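Long-range contacts in periplasmic branched-chain amino acid-binding protein (Burkholderia mallei, PDB 3I09), which probably captures branched-chain amino acids or related small ligands in the periplasm for an ABC transporter, and holds acetoacetic acid in this crystal: residues K292-A296 with Q308-M312; T114-V118 with S302-M306. All coordinates share one frame. Where two conformers were deposited one is given. Numbering follows the deposited sequence.

Contact 1 (K292-A296 with Q308-M312); sequences KAVQA and QLKKM
Small alanine bumps on one helix meet a hollow formed by Gln308, Leu309 and the returning Met312. Residues 292-296 are regular alpha helix, with Ala296 N bonded to Lys292 O (3.0 Å). In 308-312, Gln308 and Leu309 are helical; the chain then passes through Lys310 (phi/psi -87/1°) and Lys311 (-123/-2°) to an extended Met312 (-101/137°), a selenomethionine. Lys311 N bonds to Gln308 O at 3.1 Å, and Met312 N reaches the same oxygen weakly at 3.2 Å; the selenomethionine side chain comes back alongside Gln308. The closest backbone approach is Ala293 CA to Gln308 CA, 5.3 Å, a nearness allowed by the small methyl of alanine. Ala293 CB settles between Gln308 CB (3.7 Å), Leu309 CD2 (3.8 Å) and Met312 SE (4.4 Å). In return Met312 SE, carried by an m, t, p side chain, sits in the shallow dip bounded by Ala293 CA (3.9 Å), Lys292 O (4.0 Å) and Ala296 CB (4.2 Å). Gln308, m at chi1 and chi2, curls along the seam, its CG 3.5 Å from Ala293 O and its OE1 3.4 Å from Ala296 CB. No hydrogen bond crosses; this is close van der Waals packing between two helices that follow each other in the mixed-sheet lobe of the type I periplasmic binding protein, and none of its residues lines the ligand pocket. Leu309 also touches Thr289 and Gln308 touches Ala297, both on helix 278-297, whose other flanks meet Phe36 of helix 22-36 and, through Val294 and Gln295, Val40 of edge strand 39-40.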
loop_
_atom_site.group_PDB
_atom_site.type_symbol
_atom_site.label_atom_id
_atom_site.label_comp_id
_atom_site.label_asym_id
_atom_site.label_seq_id
_atom_site.Cartn_x
_atom_site.Cartn_y
_atom_site.Cartn_z
ATOM N N LYS A 292 17.516 2.337 12.027
ATOM C CA LYS A 292 17.549 2.289 13.497
ATOM C C LYS A 292 17.863 0.881 13.964
ATOM O O LYS A 292 18.550 0.705 14.956
ATOM C CB LYS A 292 16.242 2.770 14.125
ATOM C CG LYS A 292 16.104 4.265 14.107
ATOM C CD LYS A 292 14.779 4.748 14.726
ATOM C CE LYS A 292 14.755 6.306 14.889
ATOM N NZ LYS A 292 15.734 6.860 15.891
ATOM N N ALA A 293 17.343 -0.116 13.257
ATOM C CA ALA A 293 17.590 -1.492 13.602
ATOM C C ALA A 293 19.048 -1.902 13.337
ATOM O O ALA A 293 19.668 -2.548 14.171
ATOM C CB ALA A 293 16.617 -2.383 12.851
ATOM N N VAL A 294 19.603 -1.471 12.210
ATOM C CA VAL A 294 21.015 -1.735 11.900
ATOM C C VAL A 294 21.893 -1.044 12.948
ATOM O O VAL A 294 22.830 -1.647 13.410
ATOM C CB VAL A 294 21.415 -1.252 10.515
ATOM C CG1 VAL A 294 22.945 -1.381 10.298
ATOM C CG2 VAL A 294 20.647 -2.064 9.404
ATOM N N GLN A 295 21.545 0.189 13.322
ATOM C CA GLN A 295 22.293 0.996 14.324
ATOM C C GLN A 295 22.301 0.318 15.690
ATOM O O GLN A 295 23.352 0.270 16.358
ATOM C CB GLN A 295 21.659 2.399 14.407
ATOM C CG GLN A 295 22.246 3.421 15.463
ATOM C CD GLN A 295 21.582 4.766 15.307
ATOM O OE1 GLN A 295 22.170 5.732 14.768
ATOM N NE2 GLN A 295 20.311 4.820 15.652
ATOM N N ALA A 296 21.132 -0.187 16.099
ATOM C CA ALA A 296 20.966 -0.923 17.343
ATOM C C ALA A 296 21.621 -2.302 17.310
ATOM O O ALA A 296 22.194 -2.725 18.314
ATOM C CB ALA A 296 19.454 -1.019 17.739
ATOM N N GLN A 308 16.047 -7.224 15.750
ATOM C CA GLN A 308 15.857 -5.817 16.142
ATOM C C GLN A 308 14.520 -5.307 15.635
ATOM O O GLN A 308 13.785 -4.686 16.399
ATOM C CB GLN A 308 16.951 -4.875 15.633
ATOM C CG GLN A 308 18.273 -4.959 16.349
ATOM C CD GLN A 308 18.203 -4.443 17.791
ATOM O OE1 GLN A 308 17.305 -3.663 18.175
ATOM N NE2 GLN A 308 19.151 -4.856 18.574
ATOM N N LEU A 309 14.201 -5.540 14.358
ATOM C CA LEU A 309 12.943 -5.046 13.813
ATOM C C LEU A 309 11.733 -5.551 14.597
ATOM O O LEU A 309 10.754 -4.815 14.781
ATOM C CB LEU A 309 12.814 -5.389 12.326
ATOM C CG LEU A 309 13.683 -4.573 11.374
ATOM C CD1 LEU A 309 13.711 -5.242 9.975
ATOM C CD2 LEU A 309 13.241 -3.105 11.287
ATOM N N LYS A 310 11.816 -6.792 15.063
ATOM C CA LYS A 310 10.714 -7.420 15.786
ATOM C C LYS A 310 10.689 -7.162 17.271
ATOM O O LYS A 310 9.760 -7.602 17.928
ATOM C CB LYS A 310 10.654 -8.920 15.464
ATOM C CG LYS A 310 10.123 -9.096 14.024
ATOM C CD LYS A 310 9.692 -10.434 13.619
ATOM C CE LYS A 310 9.273 -10.439 12.123
ATOM N NZ LYS A 310 9.013 -11.775 11.572
ATOM N N LYS A 311 11.633 -6.382 17.785
ATOM C CA LYS A 311 11.591 -6.010 19.194
ATOM C C LYS A 311 11.569 -4.508 19.471
ATOM O O LYS A 311 11.530 -4.144 20.631
ATOM C CB LYS A 311 12.747 -6.654 19.966
ATOM C CG LYS A 311 14.124 -5.961 19.804
ATOM C CD LYS A 311 15.231 -6.895 20.329
ATOM C CE LYS A 311 16.604 -6.212 20.377
ATOM N NZ LYS A 311 17.626 -7.092 21.082
HETATM N N MSE A 312 11.635 -3.649 18.464
HETATM C CA MSE A 312 11.680 -2.184 18.620
HETATM C C MSE A 312 10.322 -1.567 18.359
HETATM O O MSE A 312 9.692 -1.900 17.364
HETATM C CB MSE A 312 12.650 -1.558 17.581
HETATM C CG MSE A 312 14.052 -2.127 17.594
HETATM SE SE MSE A 312 15.385 -0.918 16.810
HETATM C CE MSE A 312 15.270 0.372 18.305
#

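Contact 2 (T114-V118 with S302-M306); sequences TPYTV and SDKVM. With EDO (1,2-ethanediol), chain K.
Tyr116 lays its ring alongside the first turn of helix 302-309, CD1 4.0 Å from CG of selenomethionine Met306 and CE1 3.5 Å from Ser302 OG. With chi1 m (chi2 -80°), its hydroxyl reaches the Asp303 carboxylate, donating to OD1 (OH to OD1, 2.6 Å). Residues 114-117 form a type I turn leading into strand 117-119; in its ST turn Thr114 OG1 accepts from Tyr116 N (2.9 Å), while donating to Thr117 OG1 (2.7 Å). Nearest backbones are Tyr116 and Met306, CA to CA 6.7 Å. Met306, m at all three chi angles, tucks under the turn: SE is 3.9 Å from Tyr116 CA, and CE is 3.5 Å from Pro115 O and 4.0 Å from Val118 CG2. Ethanediol, probably from the crystallisation liquor, bonds Asp303 N (O2, 3.0 Å) and OD2 (O1, 2.6 Å); Ser302 OG bonds Lys95 O. The contact is structural, the Thr117 side chain lying about 13 Å from bound acetoacetic acid: helix 302-309 covers the edge strand of this type I binding protein's mixed-sheet lobe. Backbone bonds join Tyr116 and Val118 to Tyr98 of strand 97-100, Met306 packs on Val97, and Thr117 OG1 is also hydrogen-bonded to Asn88 OD1 of helix 81-94.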
loop_
_atom_site.group_PDB
_atom_site.type_symbol
_atom_site.label_atom_id
_atom_site.label_comp_id
_atom_site.label_asym_id
_atom_site.label_seq_id
_atom_site.Cartn_x
_atom_site.Cartn_y
_atom_site.Cartn_z
ATOM N N THR A 114 7.262 -14.989 5.380
ATOM C CA THR A 114 8.655 -15.415 5.525
ATOM C C THR A 114 9.211 -14.757 6.783
ATOM O O THR A 114 8.657 -13.777 7.257
ATOM C CB THR A 114 9.554 -15.063 4.296
ATOM O OG1 THR A 114 10.290 -13.872 4.521
ATOM C CG2 THR A 114 8.744 -14.911 2.959
ATOM N N PRO A 115 10.305 -15.276 7.299
ATOM C CA PRO A 115 10.987 -14.682 8.420
ATOM C C PRO A 115 11.785 -13.429 8.096
ATOM O O PRO A 115 12.305 -12.824 9.021
ATOM C CB PRO A 115 11.975 -15.769 8.858
ATOM C CG PRO A 115 11.624 -16.966 8.102
ATOM C CD PRO A 115 11.002 -16.489 6.841
ATOM N N TYR A 116 11.841 -13.050 6.816
ATOM C CA TYR A 116 12.614 -11.906 6.362
ATOM C C TYR A 116 11.776 -10.783 5.764
ATOM O O TYR A 116 12.350 -9.852 5.179
ATOM C CB TYR A 116 13.667 -12.388 5.336
ATOM C CG TYR A 116 14.621 -13.369 5.975
ATOM C CD1 TYR A 116 15.679 -12.919 6.761
ATOM C CD2 TYR A 116 14.402 -14.725 5.900
ATOM C CE1 TYR A 116 16.522 -13.806 7.411
ATOM C CE2 TYR A 116 15.261 -15.620 6.542
ATOM C CZ TYR A 116 16.297 -15.151 7.297
ATOM O OH TYR A 116 17.130 -16.043 7.939
ATOM N N THR A 117 10.445 -10.858 5.916
ATOM C CA THR A 117 9.520 -9.948 5.245
ATOM C C THR A 117 8.836 -9.035 6.241
ATOM O O THR A 117 8.384 -9.493 7.285
ATOM C CB THR A 117 8.477 -10.756 4.504
ATOM O OG1 THR A 117 9.148 -11.622 3.562
ATOM C CG2 THR A 117 7.439 -9.823 3.790
ATOM N N VAL A 118 8.770 -7.752 5.917
ATOM C CA VAL A 118 7.975 -6.814 6.659
ATOM C C VAL A 118 6.979 -6.192 5.680
ATOM O O VAL A 118 7.390 -5.726 4.611
ATOM C CB VAL A 118 8.850 -5.719 7.279
ATOM C CG1 VAL A 118 7.983 -4.668 8.007
ATOM C CG2 VAL A 118 9.857 -6.365 8.230
ATOM N N SER A 302 21.233 -10.289 8.455
ATOM C CA SER A 302 19.768 -10.288 8.329
ATOM C C SER A 302 19.059 -10.878 9.565
ATOM O O SER A 302 18.014 -10.373 9.974
ATOM C CB SER A 302 19.330 -11.007 7.080
ATOM O OG SER A 302 19.679 -12.373 7.111
ATOM N N ASP A 303 19.647 -11.886 10.210
ATOM C CA ASP A 303 18.998 -12.432 11.399
ATOM C C ASP A 303 19.040 -11.464 12.585
ATOM O O ASP A 303 18.032 -11.323 13.269
ATOM C CB ASP A 303 19.525 -13.808 11.765
ATOM C CG ASP A 303 19.144 -14.882 10.748
ATOM O OD1 ASP A 303 18.178 -14.708 9.969
ATOM O OD2 ASP A 303 19.818 -15.941 10.769
ATOM N N LYS A 304 20.155 -10.765 12.779
ATOM C CA LYS A 304 20.260 -9.746 13.810
ATOM C C LYS A 304 19.325 -8.570 13.542
ATOM O O LYS A 304 18.694 -8.085 14.454
ATOM C CB LYS A 304 21.686 -9.226 13.954
ATOM C CG LYS A 304 22.659 -10.301 14.463
ATOM C CD LYS A 304 24.076 -9.778 14.540
ATOM C CE LYS A 304 24.981 -10.845 15.116
ATOM N NZ LYS A 304 26.360 -10.315 15.309
ATOM N N VAL A 305 19.250 -8.120 12.284
ATOM C CA VAL A 305 18.379 -6.975 11.931
ATOM C C VAL A 305 16.908 -7.358 12.104
ATOM O O VAL A 305 16.130 -6.591 12.687
ATOM C CB VAL A 305 18.681 -6.437 10.498
ATOM C CG1 VAL A 305 17.644 -5.387 10.110
ATOM C CG2 VAL A 305 20.128 -5.867 10.454
HETATM N N MSE A 306 16.525 -8.562 11.682
HETATM C CA MSE A 306 15.133 -9.000 11.835
HETATM C C MSE A 306 14.755 -9.061 13.316
HETATM O O MSE A 306 13.656 -8.609 13.684
HETATM C CB MSE A 306 14.855 -10.359 11.155
HETATM C CG MSE A 306 14.773 -10.349 9.633
HETATM SE SE MSE A 306 13.662 -9.034 8.778
HETATM C CE MSE A 306 11.998 -9.377 9.667
HETATM C C1 EDO K . 21.287 -15.419 7.528
HETATM O O1 EDO K . 21.164 -16.403 8.549
HETATM C C2 EDO K . 22.286 -14.379 7.994
HETATM O O2 EDO K . 21.802 -13.754 9.179
HETATM O O HOH W 1 19.193 -18.283 9.568
#

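How the contacts relate
Both contacts use helix 302-309: contact 2 takes its beginning, contact 1 its end and the turn beyond. The helix thus bridges helix 278-297 and strand 117-119 at the edge of the six-stranded sheet. Their centres are 10 Å apart, and they touch where Val305 CG2 meets Val294 CG2 (4.0 Å). Both are partly buried, and each uses a selenomethionine: Met306 buried at the centre of contact 2, Met312 partly exposed at the margin of contact 1, where Ala293 is the buried centre. Contact 1 is pure packing, its margin open to solvent (Lys292, Ala296). Contact 2 joins parts 184 residues apart; its apolar interior faces the sheet, and a tyrosine–aspartate hydrogen bond closes its outer side, beside solvent.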